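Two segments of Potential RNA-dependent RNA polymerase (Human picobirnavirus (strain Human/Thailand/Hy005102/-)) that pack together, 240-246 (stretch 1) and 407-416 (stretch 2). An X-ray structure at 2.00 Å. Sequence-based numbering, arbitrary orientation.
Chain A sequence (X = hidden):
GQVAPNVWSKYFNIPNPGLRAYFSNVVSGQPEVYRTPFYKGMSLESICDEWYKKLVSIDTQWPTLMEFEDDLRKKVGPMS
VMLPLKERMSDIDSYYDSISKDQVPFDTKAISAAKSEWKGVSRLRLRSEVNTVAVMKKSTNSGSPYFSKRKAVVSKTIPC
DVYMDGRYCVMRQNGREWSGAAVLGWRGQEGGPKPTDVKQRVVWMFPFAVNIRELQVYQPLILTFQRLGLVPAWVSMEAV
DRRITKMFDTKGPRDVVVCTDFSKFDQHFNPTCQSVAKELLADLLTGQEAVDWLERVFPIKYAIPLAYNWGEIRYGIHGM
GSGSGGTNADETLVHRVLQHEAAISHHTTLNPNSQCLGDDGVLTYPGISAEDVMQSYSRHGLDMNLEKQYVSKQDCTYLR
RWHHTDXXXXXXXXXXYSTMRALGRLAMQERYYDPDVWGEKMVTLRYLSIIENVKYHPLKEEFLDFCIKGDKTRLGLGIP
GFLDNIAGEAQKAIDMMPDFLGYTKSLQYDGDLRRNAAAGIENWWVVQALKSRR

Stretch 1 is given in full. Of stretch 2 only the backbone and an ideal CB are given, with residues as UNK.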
# COMPACT_ATOMS: atom_id res chain seq x y z
N VAL A 240 11.63 -0.78 -10.76
CA VAL A 240 11.81 -1.91 -9.86
C VAL A 240 12.54 -3.03 -10.57
O VAL A 240 13.47 -3.64 -10.02
CB VAL A 240 10.46 -2.41 -9.31
CG1 VAL A 240 10.65 -3.75 -8.57
CG2 VAL A 240 9.85 -1.38 -8.37
N ASP A 241 12.10 -3.35 -11.79
CA ASP A 241 12.66 -4.44 -12.57
C ASP A 241 14.13 -4.19 -12.89
O ASP A 241 14.94 -5.12 -12.89
CB ASP A 241 11.87 -4.64 -13.87
CG ASP A 241 10.42 -5.06 -13.62
OD1 ASP A 241 10.09 -5.40 -12.45
OD2 ASP A 241 9.61 -5.06 -14.58
N ARG A 242 14.48 -2.94 -13.19
CA ARG A 242 15.87 -2.65 -13.47
C ARG A 242 16.74 -2.92 -12.26
O ARG A 242 17.84 -3.45 -12.40
CB ARG A 242 16.06 -1.23 -13.95
CG ARG A 242 15.65 -1.06 -15.39
CD ARG A 242 16.17 0.23 -15.94
NE ARG A 242 16.43 1.16 -14.86
CZ ARG A 242 15.61 2.17 -14.56
NH1 ARG A 242 14.48 2.35 -15.26
NH2 ARG A 242 15.90 2.98 -13.54
N ARG A 243 16.27 -2.56 -11.06
CA ARG A 243 17.09 -2.81 -9.88
C ARG A 243 17.13 -4.29 -9.52
O ARG A 243 18.18 -4.79 -9.07
CB ARG A 243 16.61 -1.97 -8.70
CG ARG A 243 17.60 -2.01 -7.54
CD ARG A 243 17.65 -0.72 -6.77
NE ARG A 243 17.96 0.45 -7.61
CZ ARG A 243 17.88 1.71 -7.18
NH1 ARG A 243 17.50 1.95 -5.92
NH2 ARG A 243 18.15 2.72 -7.99
N ILE A 244 16.02 -5.01 -9.69
CA ILE A 244 16.05 -6.47 -9.53
C ILE A 244 17.15 -7.07 -10.40
O ILE A 244 17.93 -7.93 -9.96
CB ILE A 244 14.69 -7.11 -9.88
CG1 ILE A 244 13.57 -6.65 -8.94
CG2 ILE A 244 14.81 -8.64 -9.89
CD1 ILE A 244 13.75 -7.08 -7.52
N THR A 245 17.19 -6.65 -11.66
CA THR A 245 18.21 -7.13 -12.60
C THR A 245 19.62 -6.87 -12.07
O THR A 245 20.47 -7.77 -12.08
CB THR A 245 18.02 -6.46 -13.97
OG1 THR A 245 16.65 -6.57 -14.41
CG2 THR A 245 18.94 -7.10 -15.01
N LYS A 246 19.88 -5.66 -11.60
CA LYS A 246 21.20 -5.32 -11.08
C LYS A 246 21.54 -6.14 -9.84
O LYS A 246 22.70 -6.52 -9.65
CB LYS A 246 21.28 -3.82 -10.77
CG LYS A 246 21.26 -2.94 -12.02
CD LYS A 246 22.31 -3.47 -13.01
CE LYS A 246 22.08 -2.99 -14.44
NZ LYS A 246 22.33 -1.53 -14.62
N UNK A 407 14.84 -15.01 -16.93
CA UNK A 407 13.64 -14.49 -17.59
C UNK A 407 13.84 -13.00 -17.81
O UNK A 407 13.44 -12.18 -16.98
CB UNK A 407 12.38 -14.76 -16.77
N UNK A 408 14.45 -12.64 -18.93
CA UNK A 408 14.80 -11.26 -19.21
C UNK A 408 14.22 -10.86 -20.55
O UNK A 408 14.23 -11.64 -21.50
CB UNK A 408 16.32 -11.06 -19.19
N UNK A 409 13.69 -9.63 -20.60
CA UNK A 409 13.14 -9.00 -21.80
C UNK A 409 13.94 -7.73 -22.04
O UNK A 409 13.98 -6.85 -21.17
CB UNK A 409 11.65 -8.70 -21.66
N UNK A 410 14.59 -7.63 -23.20
CA UNK A 410 15.55 -6.56 -23.49
C UNK A 410 16.52 -6.38 -22.33
O UNK A 410 16.85 -5.26 -21.92
CB UNK A 410 14.82 -5.25 -23.78
N UNK A 411 16.98 -7.49 -21.77
CA UNK A 411 17.97 -7.49 -20.72
C UNK A 411 17.46 -7.23 -19.31
O UNK A 411 18.27 -7.22 -18.38
CB UNK A 411 19.03 -6.44 -21.06
N UNK A 412 16.16 -7.02 -19.12
CA UNK A 412 15.64 -6.73 -17.79
C UNK A 412 14.91 -7.94 -17.22
O UNK A 412 14.14 -8.60 -17.93
CB UNK A 412 14.71 -5.52 -17.83
N UNK A 413 15.11 -8.20 -15.92
CA UNK A 413 14.34 -9.23 -15.21
C UNK A 413 12.96 -8.67 -14.89
O UNK A 413 12.69 -8.23 -13.77
CB UNK A 413 15.05 -9.68 -13.93
N UNK A 414 12.08 -8.69 -15.89
CA UNK A 414 10.77 -8.06 -15.76
C UNK A 414 9.89 -8.82 -14.76
O UNK A 414 10.00 -10.03 -14.59
CB UNK A 414 10.08 -7.99 -17.12
N UNK A 415 8.99 -8.08 -14.11
CA UNK A 415 8.15 -8.67 -13.08
C UNK A 415 6.90 -9.30 -13.67
O UNK A 415 6.17 -8.68 -14.44
CB UNK A 415 7.76 -7.61 -12.04
N UNK A 416 6.64 -10.55 -13.30
CA UNK A 416 5.51 -11.30 -13.81
C UNK A 416 4.43 -11.31 -12.74
O UNK A 416 4.63 -11.82 -11.63
CB UNK A 416 5.92 -12.72 -14.21

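Stretch 1 is a helical segment whose Asp-241 and Thr-245, one turn apart, face stretch 2; their CA atoms lie 5.2 Å from the CA of position 414 and 5.1 Å from the CA of position 413. The second stretch has no regular helix or strand here, and the helix meets mostly its backbone.

At position 407 the ideal CB has nothing of stretch 1 within 5.5 Å, so the helix sets no demand. The residue is Tyr-407, whose hydroxyl is hydrogen-bonded elsewhere in the structure.

Position 408 also has a CB beyond reach, pointing sideways, so only a long side chain could come back to the helix. Arginine, lysine or glutamine could do so. The deposited Arg-408, with chi2 and chi3 both t, is extended enough for NH1 to come 3.4 Å from CG2 of Thr-245.

Positions 409 to 412 form a type I' turn, closed by backbone hydrogen bonds in both directions between its first and last residues. Position 409, with phi/psi of -121/120, is extended and out of reach, and a beta-branched residue suits such a backbone: it is Val-409. Position 410 has phi/psi of 47/42, a left-handed conformation that asparagine, aspartate and glycine tolerate better than most residues; here it is Asp-410, clear of the helix. Position 411, at 82/0, again has a positive phi. Its ideal CB meets nothing of stretch 1, so the backbone angle rather than the helix favours glycine. Gly-411 fills it, and its O lies 3.4 Å from CG2 of Thr-245.

At position 412 the CB points sideways, 4.1 Å from Thr-245 OG1 and 5.2 Å from Arg-242 CG. A flexible apolar chain could lie along the helix here, and leucine, methionine or the aliphatic part of a longer residue would all be plausible. Met-412 bends through chi1 and chi2, both m, and brings its SD 3.4 Å from Arg-242 CG, covering the base of that arginine side chain.

Position 413 is tied by its backbone: its N donates to Thr-245 OG1 at 2.7 Å, while that hydroxyl donates to the O of Asp-241, also at 2.7 Å. The ideal CB lies 3.5 Å from Thr-245 OG1 and 4.2 Å from Ile-244 CG2, which favours a small side chain such as alanine, serine or cysteine. Cys-413 keeps the apolar contact between its CB and Ile-244 CG2 at 4.2 Å.

At position 414 the CB points away overall, yet sits 3.9 Å from Asp-241 OD2. An acidic group would be unwelcome beside that carboxylate, whereas valine, isoleucine or threonine would suit the extended backbone. Val-414 puts only nonpolar carbon near the carboxylate: its CB is 3.9 Å from Asp-241 OD2, and its CA, at 3.4 Å from the same OD2, is closer still.

Position 415 donates its N to Asp-241 OD2 at 3.1 Å. An ideal CB would stand a tight 3.2 Å from Asp-241 OD1, so glycine fits best: Gly-415 lets the carboxylate approach closely.

Position 416 is beyond reach, and its extended backbone accommodates Val-416.

Stretch 2 407-416: YRVDGMCVGV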
# COMPACT_ATOMS: atom_id res chain seq x y z
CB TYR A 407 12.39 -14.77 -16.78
CG TYR A 407 11.11 -14.50 -17.55
CD1 TYR A 407 10.55 -13.23 -17.58
CD2 TYR A 407 10.48 -15.52 -18.25
CE1 TYR A 407 9.37 -12.98 -18.29
CE2 TYR A 407 9.31 -15.29 -18.96
CZ TYR A 407 8.77 -14.02 -18.99
OH TYR A 407 7.61 -13.79 -19.69
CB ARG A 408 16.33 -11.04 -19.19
CG ARG A 408 17.02 -11.64 -17.97
CD ARG A 408 18.37 -10.98 -17.67
NE ARG A 408 18.96 -11.53 -16.45
CZ ARG A 408 19.97 -10.98 -15.79
NH1 ARG A 408 20.52 -9.86 -16.24
NH2 ARG A 408 20.43 -11.55 -14.68
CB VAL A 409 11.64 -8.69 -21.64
CG1 VAL A 409 11.09 -7.95 -22.87
CG2 VAL A 409 10.86 -9.96 -21.37
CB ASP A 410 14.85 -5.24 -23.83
CG ASP A 410 14.10 -5.31 -25.16
OD1 ASP A 410 14.45 -6.17 -26.00
OD2 ASP A 410 13.18 -4.49 -25.37
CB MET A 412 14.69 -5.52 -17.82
CG MET A 412 15.33 -4.22 -18.30
SD MET A 412 16.70 -3.72 -17.22
CE MET A 412 17.48 -2.46 -18.23
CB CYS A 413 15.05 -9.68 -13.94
SG CYS A 413 16.66 -10.48 -14.19
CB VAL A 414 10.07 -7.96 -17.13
CG1 VAL A 414 10.82 -7.02 -18.05
CG2 VAL A 414 9.96 -9.34 -17.77
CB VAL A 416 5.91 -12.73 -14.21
CG1 VAL A 416 4.66 -13.50 -14.70
CG2 VAL A 416 7.00 -12.70 -15.29
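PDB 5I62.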